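Local coordinates for protein ribosomal RNA small subunit methyltransferase D (Haemophilus influenzae, PDB 2IFT) that probably methylates N2 of the guanine at position 966 of 16S ribosomal RNA in the assembled 30S particle, with S-adenosyl-L-methionine as methyl donor, at residues 94-99 and 104-109; 70-75 and 79-84. All blocks are in the same frame, centred on the assembly; numbering follows the deposited sequence.

Contact 1: 94-99 and 104-109; sequences KNLQTL and EQAEVI
Leu96 lowers its forked end onto two small side chains of the neighbouring strand, Ala106 and Val108, and so closes the second half of a beta-alpha-beta unit in which strand 78-82, helix 86-98 and strand 106-109 follow one another in the Rossmann-like sheet of this methyltransferase. The leucine comes from the last turns of the helix. Its CG stands beside the backbone N and opposite the carbonyl carbon (chi1 -73°), which points it toward the strand, and chi2 of 180° extends CD1 beyond CD2. The two branches have different tasks. CD1 reaches furthest, bridging Ala106 CB at 3.6 Å and Val108 CG2 at 3.7 Å, whereas CD2 rests on the same Ala106 CB at 3.7 Å. Ala106 is thus straddled by the fork, and its single methyl suits a place where the helix rides close to the strand: the CA atoms of Leu96 and Ala106 are 7.4 Å apart. Two residues on, Val108 offers only its CG2 branch, the one lying beside its own backbone N, and meets the leucine at a slant. The alternation of the strand turns Ala106 and Val108 toward the helix and the intervening Glu107 away from it, so that apolar residues meet the helix while the carboxylate on the other face makes a weak, long ion pair with Lys78. Phe69 of helix 66-73 and Phe81 of strand 78-82 also touch Leu96, placing its isobutyl group among apolar side chains. Beyond Leu96 the helix soon ends, with Leu99 the first residue to leave helical geometry. In this last turn Thr98 bonds twice to Lys94 O, its N at 2.7 Å and its OG1 at 2.8 Å, from opposite faces of the carbonyl plane.

Contact 2: 70-75 and 79-84; sequences EALSRQ and VTFLEL
Leu72 meets the Phe81 ring at its edge, CD1 lying in the ring plane 3.8 Å from CZ, while one face of that ring is occupied by a residue of its own strand, Val79, whose CG1 sits 3.6 Å above the plane and offset toward the rim. Leucine and phenylalanine approach from opposite directions. Val79 also works toward the helix: its CG2 touches Leu72 CG and Ala71 CB, each at 3.8 Å, and Leu72 CD2 at the same range. The beta-branch serves both neighbours, since CG1, opposite the backbone N (chi1 178°), goes to the ring and CG2 to the helix. Here helix 66-73 returns to strand 78-82 in a beta-alpha-beta unit begun by strand 56-59. The compact Ala71 fits beside the valine, and the longer Leu72 spans Val79 and Phe81. A Schellman motif ends the helix: Gln75, with positive phi (64°), is its C-prime residue, its N bonds Leu72 O at 2.7 Å, and Ala76 N bonds Ala71 O. Just past the helix, Arg74 NH2 forms a salt bridge to Glu70 OE2, one turn back, at 3.6 Å, and the guanidinium group also makes a cation-pi contact with Phe45.

Contact 2 closes before contact 1 opens along the chain, and strand 78-82 connects them, ending one beta-alpha-beta unit and beginning the next. Their centres lie 8 Å apart. Strands 78-82 and 106-109 are parallel neighbours at one edge of the mixed sheet, with 106-109 outermost within the chain, joined by probable backbone hydrogen bonds such as Glu107 O to Phe81 N. Helices 66-73 and 86-98 touch directly, Leu96 CD2 meeting Leu72 CD1 at 3.5 Å, which merges both contacts into one apolar layer. Together they build this flank of the Rossmann-like fold, a fold that in related methyltransferases binds S-adenosylmethionine at the carboxyl ends of its parallel strands.

Contact 1: 94-99 and 104-109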
ATOM      1  N   LYS A  94       3.821  13.660 -11.121  1.00 34.05           N
ATOM      2  CA  LYS A  94       5.009  14.440 -11.403  1.00 36.46           C
ATOM      3  C   LYS A  94       6.259  13.679 -10.976  1.00 37.08           C
ATOM      4  O   LYS A  94       7.267  13.694 -11.681  1.00 38.07           O
ATOM      5  CB  LYS A  94       4.935  15.792 -10.693  1.00 37.72           C
ATOM      6  CG  LYS A  94       6.121  16.701 -10.971  1.00 41.40           C
ATOM      7  CD  LYS A  94       5.840  18.124 -10.507  1.00 46.19           C
ATOM      8  CE  LYS A  94       7.067  19.029 -10.653  1.00 49.24           C
ATOM      9  NZ  LYS A  94       8.138  18.698  -9.658  1.00 50.71           N
ATOM     10  N   ASN A  95       6.201  13.015  -9.826  1.00 36.83           N
ATOM     11  CA  ASN A  95       7.355  12.252  -9.363  1.00 36.27           C
ATOM     12  C   ASN A  95       7.560  10.997 -10.206  1.00 36.67           C
ATOM     13  O   ASN A  95       8.691  10.606 -10.464  1.00 37.39           O
ATOM     14  CB  ASN A  95       7.207  11.883  -7.888  1.00 33.74           C
ATOM     15  CG  ASN A  95       7.468  13.058  -6.972  1.00 34.00           C
ATOM     16  OD1 ASN A  95       8.327  13.892  -7.254  1.00 37.37           O
ATOM     17  ND2 ASN A  95       6.744  13.126  -5.863  1.00 31.71           N
ATOM     18  N   LEU A  96       6.469  10.372 -10.638  1.00 37.34           N
ATOM     19  CA  LEU A  96       6.559   9.170 -11.463  1.00 38.79           C
ATOM     20  C   LEU A  96       7.037   9.508 -12.867  1.00 41.85           C
ATOM     21  O   LEU A  96       7.382   8.630 -13.658  1.00 42.51           O
ATOM     22  CB  LEU A  96       5.206   8.481 -11.556  1.00 36.09           C
ATOM     23  CG  LEU A  96       4.708   7.744 -10.322  1.00 36.21           C
ATOM     24  CD1 LEU A  96       3.339   7.143 -10.630  1.00 33.30           C
ATOM     25  CD2 LEU A  96       5.701   6.663  -9.925  1.00 33.24           C
ATOM     26  N   GLN A  97       7.013  10.790 -13.193  1.00 44.30           N
ATOM     27  CA  GLN A  97       7.479  11.221 -14.491  1.00 47.07           C
ATOM     28  C   GLN A  97       8.907  11.651 -14.216  1.00 49.33           C
ATOM     29  O   GLN A  97       9.799  11.454 -15.040  1.00 50.12           O
ATOM     30  CB  GLN A  97       6.613  12.370 -15.002  1.00 47.98           C
ATOM     31  CG  GLN A  97       7.335  13.369 -15.865  1.00 48.72           C
ATOM     32  CD  GLN A  97       7.336  14.746 -15.233  1.00 50.38           C
ATOM     33  OE1 GLN A  97       6.370  15.499 -15.359  1.00 52.75           O
ATOM     34  NE2 GLN A  97       8.413  15.072 -14.526  1.00 50.11           N
ATOM     35  N   THR A  98       9.115  12.217 -13.028  1.00 51.63           N
ATOM     36  CA  THR A  98      10.439  12.641 -12.597  1.00 54.04           C
ATOM     37  C   THR A  98      11.318  11.406 -12.689  1.00 56.12           C
ATOM     38  O   THR A  98      12.371  11.430 -13.314  1.00 57.35           O
ATOM     39  CB  THR A  98      10.426  13.151 -11.142  1.00 54.24           C
ATOM     40  OG1 THR A  98       9.892  14.482 -11.107  1.00 55.37           O
ATOM     41  CG2 THR A  98      11.830  13.147 -10.563  1.00 52.95           C
ATOM     42  N   LEU A  99      10.888  10.326 -12.051  1.00 58.12           N
ATOM     43  CA  LEU A  99      11.626   9.073 -12.133  1.00 60.40           C
ATOM     44  C   LEU A  99      10.848   8.267 -13.160  1.00 61.89           C
ATOM     45  O   LEU A  99       9.666   7.989 -12.967  1.00 64.36           O
ATOM     46  CB  LEU A  99      11.632   8.333 -10.794  1.00 60.34           C
ATOM     47  CG  LEU A  99      10.929   8.954  -9.595  1.00 60.10           C
ATOM     48  CD1 LEU A  99       9.757   8.087  -9.175  1.00 59.68           C
ATOM     49  CD2 LEU A  99      11.920   9.076  -8.463  1.00 60.42           C
ATOM     50  N   GLU A 104       2.838   0.880 -17.301  1.00 50.23           N
ATOM     51  CA  GLU A 104       2.722  -0.547 -17.026  1.00 46.94           C
ATOM     52  C   GLU A 104       3.504  -0.877 -15.765  1.00 44.09           C
ATOM     53  O   GLU A 104       3.525  -2.022 -15.316  1.00 44.69           O
ATOM     54  CB  GLU A 104       3.254  -1.350 -18.203  1.00 48.07           C
ATOM     55  N   GLN A 105       4.155   0.134 -15.201  1.00 41.31           N
ATOM     56  CA  GLN A 105       4.932  -0.047 -13.983  1.00 39.11           C
ATOM     57  C   GLN A 105       4.255   0.672 -12.815  1.00 36.63           C
ATOM     58  O   GLN A 105       4.194   0.146 -11.704  1.00 36.35           O
ATOM     59  CB  GLN A 105       6.351   0.475 -14.182  1.00 37.99           C
ATOM     60  N   ALA A 106       3.738   1.870 -13.073  1.00 34.91           N
ATOM     61  CA  ALA A 106       3.065   2.655 -12.035  1.00 33.92           C
ATOM     62  C   ALA A 106       1.821   3.340 -12.583  1.00 32.75           C
ATOM     63  O   ALA A 106       1.821   3.838 -13.708  1.00 35.13           O
ATOM     64  CB  ALA A 106       4.015   3.694 -11.463  1.00 33.13           C
ATOM     65  N   GLU A 107       0.762   3.367 -11.782  1.00 29.83           N
ATOM     66  CA  GLU A 107      -0.485   3.998 -12.194  1.00 26.46           C
ATOM     67  C   GLU A 107      -1.110   4.800 -11.063  1.00 24.54           C
ATOM     68  O   GLU A 107      -1.112   4.368  -9.917  1.00 23.22           O
ATOM     69  CB  GLU A 107      -1.475   2.935 -12.667  1.00 28.54           C
ATOM     70  CG  GLU A 107      -2.871   3.464 -12.899  1.00 31.46           C
ATOM     71  CD  GLU A 107      -3.811   2.418 -13.449  1.00 33.08           C
ATOM     72  OE1 GLU A 107      -3.705   1.235 -13.049  1.00 36.06           O
ATOM     73  OE2 GLU A 107      -4.669   2.786 -14.275  1.00 35.74           O
ATOM     74  N   VAL A 108      -1.648   5.967 -11.396  1.00 22.98           N
ATOM     75  CA  VAL A 108      -2.284   6.832 -10.406  1.00 21.75           C
ATOM     76  C   VAL A 108      -3.775   6.952 -10.706  1.00 22.79           C
ATOM     77  O   VAL A 108      -4.163   7.409 -11.781  1.00 22.09           O
ATOM     78  CB  VAL A 108      -1.663   8.259 -10.417  1.00 21.97           C
ATOM     79  CG1 VAL A 108      -2.370   9.157  -9.392  1.00 18.88           C
ATOM     80  CG2 VAL A 108      -0.173   8.184 -10.105  1.00 19.59           C
ATOM     81  N   ILE A 109      -4.606   6.521  -9.761  1.00 22.26           N
ATOM     82  CA  ILE A 109      -6.052   6.605  -9.919  1.00 21.16           C
ATOM     83  C   ILE A 109      -6.550   7.610  -8.896  1.00 19.67           C
ATOM     84  O   ILE A 109      -6.408   7.397  -7.695  1.00 18.19           O
ATOM     85  CB  ILE A 109      -6.732   5.243  -9.671  1.00 21.75           C
ATOM     86  CG1 ILE A 109      -6.260   4.235 -10.724  1.00 20.25           C
ATOM     87  CG2 ILE A 109      -8.254   5.399  -9.724  1.00 20.79           C
ATOM     88  CD1 ILE A 109      -6.861   2.858 -10.579  1.00 17.32           C
TER

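Contact 2: 70-75 and 79-84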
ATOM      1  N   GLU A  70       8.732   3.229  -2.726  1.00 22.04           N
ATOM      2  CA  GLU A  70       9.673   2.277  -2.160  1.00 23.83           C
ATOM      3  C   GLU A  70       9.522   0.958  -2.905  1.00 25.04           C
ATOM      4  O   GLU A  70      10.506   0.367  -3.345  1.00 26.59           O
ATOM      5  CB  GLU A  70       9.388   2.070  -0.677  1.00 25.35           C
ATOM      6  CG  GLU A  70      10.551   1.504   0.106  1.00 29.33           C
ATOM      7  CD  GLU A  70      11.760   2.421   0.079  1.00 34.79           C
ATOM      8  OE1 GLU A  70      11.627   3.614   0.448  1.00 32.96           O
ATOM      9  OE2 GLU A  70      12.850   1.942  -0.312  1.00 37.16           O
ATOM     10  N   ALA A  71       8.280   0.501  -3.056  1.00 24.16           N
ATOM     11  CA  ALA A  71       8.011  -0.745  -3.763  1.00 22.70           C
ATOM     12  C   ALA A  71       8.542  -0.668  -5.190  1.00 22.78           C
ATOM     13  O   ALA A  71       9.093  -1.640  -5.716  1.00 21.13           O
ATOM     14  CB  ALA A  71       6.519  -1.022  -3.776  1.00 22.90           C
ATOM     15  N   LEU A  72       8.362   0.486  -5.823  1.00 22.27           N
ATOM     16  CA  LEU A  72       8.855   0.673  -7.177  1.00 23.13           C
ATOM     17  C   LEU A  72      10.374   0.565  -7.189  1.00 23.67           C
ATOM     18  O   LEU A  72      10.945  -0.162  -7.997  1.00 23.57           O
ATOM     19  CB  LEU A  72       8.432   2.034  -7.718  1.00 23.72           C
ATOM     20  CG  LEU A  72       6.980   2.124  -8.186  1.00 24.40           C
ATOM     21  CD1 LEU A  72       6.629   3.571  -8.491  1.00 24.27           C
ATOM     22  CD2 LEU A  72       6.792   1.232  -9.413  1.00 24.97           C
ATOM     23  N   SER A  73      11.024   1.277  -6.281  1.00 24.65           N
ATOM     24  CA  SER A  73      12.476   1.239  -6.204  1.00 27.19           C
ATOM     25  C   SER A  73      12.966  -0.202  -6.124  1.00 28.89           C
ATOM     26  O   SER A  73      14.011  -0.538  -6.673  1.00 28.28           O
ATOM     27  CB  SER A  73      12.964   2.007  -4.981  1.00 26.83           C
ATOM     28  OG  SER A  73      14.373   1.913  -4.858  1.00 29.50           O
ATOM     29  N   ARG A  74      12.204  -1.055  -5.451  1.00 31.01           N
ATOM     30  CA  ARG A  74      12.599  -2.451  -5.300  1.00 32.16           C
ATOM     31  C   ARG A  74      12.139  -3.337  -6.447  1.00 32.84           C
ATOM     32  O   ARG A  74      12.142  -4.554  -6.338  1.00 34.69           O
ATOM     33  CB  ARG A  74      12.086  -2.993  -3.968  1.00 32.19           C
ATOM     34  CG  ARG A  74      12.325  -2.026  -2.821  1.00 33.06           C
ATOM     35  CD  ARG A  74      12.341  -2.713  -1.469  1.00 34.56           C
ATOM     36  NE  ARG A  74      12.455  -1.732  -0.391  1.00 38.07           N
ATOM     37  CZ  ARG A  74      12.996  -1.976   0.801  1.00 38.92           C
ATOM     38  NH1 ARG A  74      13.487  -3.176   1.084  1.00 37.50           N
ATOM     39  NH2 ARG A  74      13.040  -1.015   1.714  1.00 40.71           N
ATOM     40  N   GLN A  75      11.746  -2.715  -7.549  1.00 34.52           N
ATOM     41  CA  GLN A  75      11.311  -3.443  -8.733  1.00 37.29           C
ATOM     42  C   GLN A  75      10.056  -4.289  -8.611  1.00 37.07           C
ATOM     43  O   GLN A  75      10.032  -5.434  -9.066  1.00 37.43           O
ATOM     44  CB  GLN A  75      12.447  -4.323  -9.259  1.00 40.08           C
ATOM     45  CG  GLN A  75      13.398  -3.585 -10.175  1.00 44.88           C
ATOM     46  CD  GLN A  75      13.987  -2.370  -9.508  1.00 48.40           C
ATOM     47  OE1 GLN A  75      14.760  -2.490  -8.554  1.00 51.85           O
ATOM     48  NE2 GLN A  75      13.616  -1.185  -9.990  1.00 49.09           N
ATOM     49  N   VAL A  79       2.802  -0.903  -9.271  1.00 23.83           N
ATOM     50  CA  VAL A  79       2.245  -0.216  -8.125  1.00 22.16           C
ATOM     51  C   VAL A  79       1.157   0.714  -8.641  1.00 21.49           C
ATOM     52  O   VAL A  79       1.354   1.440  -9.615  1.00 21.63           O
ATOM     53  CB  VAL A  79       3.298   0.623  -7.380  1.00 21.20           C
ATOM     54  CG1 VAL A  79       2.646   1.361  -6.228  1.00 18.83           C
ATOM     55  CG2 VAL A  79       4.412  -0.273  -6.871  1.00 19.93           C
ATOM     56  N   THR A  80      -0.000   0.652  -8.002  1.00 21.04           N
ATOM     57  CA  THR A  80      -1.126   1.493  -8.352  1.00 19.78           C
ATOM     58  C   THR A  80      -1.332   2.389  -7.139  1.00 21.83           C
ATOM     59  O   THR A  80      -1.399   1.899  -6.006  1.00 22.10           O
ATOM     60  CB  THR A  80      -2.381   0.658  -8.586  1.00 19.03           C
ATOM     61  OG1 THR A  80      -2.140  -0.248  -9.664  1.00 19.07           O
ATOM     62  CG2 THR A  80      -3.569   1.544  -8.927  1.00 17.00           C
ATOM     63  N   PHE A  81      -1.398   3.696  -7.376  1.00 21.06           N
ATOM     64  CA  PHE A  81      -1.588   4.664  -6.305  1.00 20.89           C
ATOM     65  C   PHE A  81      -3.010   5.220  -6.326  1.00 20.34           C
ATOM     66  O   PHE A  81      -3.458   5.730  -7.348  1.00 20.08           O
ATOM     67  CB  PHE A  81      -0.621   5.847  -6.450  1.00 21.08           C
ATOM     68  CG  PHE A  81       0.833   5.459  -6.530  1.00 21.54           C
ATOM     69  CD1 PHE A  81       1.362   4.911  -7.700  1.00 22.52           C
ATOM     70  CD2 PHE A  81       1.686   5.694  -5.455  1.00 19.48           C
ATOM     71  CE1 PHE A  81       2.727   4.612  -7.795  1.00 23.13           C
ATOM     72  CE2 PHE A  81       3.044   5.396  -5.540  1.00 21.15           C
ATOM     73  CZ  PHE A  81       3.566   4.857  -6.711  1.00 21.46           C
ATOM     74  N   LEU A  82      -3.712   5.102  -5.201  1.00 18.65           N
ATOM     75  CA  LEU A  82      -5.064   5.630  -5.077  1.00 17.78           C
ATOM     76  C   LEU A  82      -4.999   6.901  -4.238  1.00 18.41           C
ATOM     77  O   LEU A  82      -4.506   6.891  -3.105  1.00 19.50           O
ATOM     78  CB  LEU A  82      -5.987   4.607  -4.409  1.00 16.84           C
ATOM     79  CG  LEU A  82      -6.832   3.786  -5.388  1.00 16.93           C
ATOM     80  CD1 LEU A  82      -7.840   4.699  -6.087  1.00 13.91           C
ATOM     81  CD2 LEU A  82      -5.931   3.108  -6.411  1.00 15.73           C
ATOM     82  N   GLU A  83      -5.487   7.997  -4.797  1.00 18.64           N
ATOM     83  CA  GLU A  83      -5.441   9.275  -4.095  1.00 20.63           C
ATOM     84  C   GLU A  83      -6.611  10.175  -4.477  1.00 19.05           C
ATOM     85  O   GLU A  83      -6.780  10.511  -5.640  1.00 17.86           O
ATOM     86  CB  GLU A  83      -4.110   9.971  -4.407  1.00 20.72           C
ATOM     87  CG  GLU A  83      -3.922  11.303  -3.720  1.00 20.99           C
ATOM     88  CD  GLU A  83      -4.196  11.229  -2.233  1.00 23.26           C
ATOM     89  OE1 GLU A  83      -3.507  10.443  -1.538  1.00 23.19           O
ATOM     90  OE2 GLU A  83      -5.099  11.962  -1.765  1.00 20.64           O
ATOM     91  N   LEU A  84      -7.401  10.555  -3.475  1.00 19.48           N
ATOM     92  CA  LEU A  84      -8.581  11.403  -3.648  1.00 20.81           C
ATOM     93  C   LEU A  84      -8.237  12.856  -3.977  1.00 20.96           C
ATOM     94  O   LEU A  84      -8.805  13.448  -4.896  1.00 19.92           O
ATOM     95  CB  LEU A  84      -9.424  11.399  -2.368  1.00 20.74           C
ATOM     96  CG  LEU A  84     -10.933  11.646  -2.494  1.00 23.30           C
ATOM     97  CD1 LEU A  84     -11.457  12.210  -1.190  1.00 18.83           C
ATOM     98  CD2 LEU A  84     -11.237  12.589  -3.633  1.00 25.22           C
TER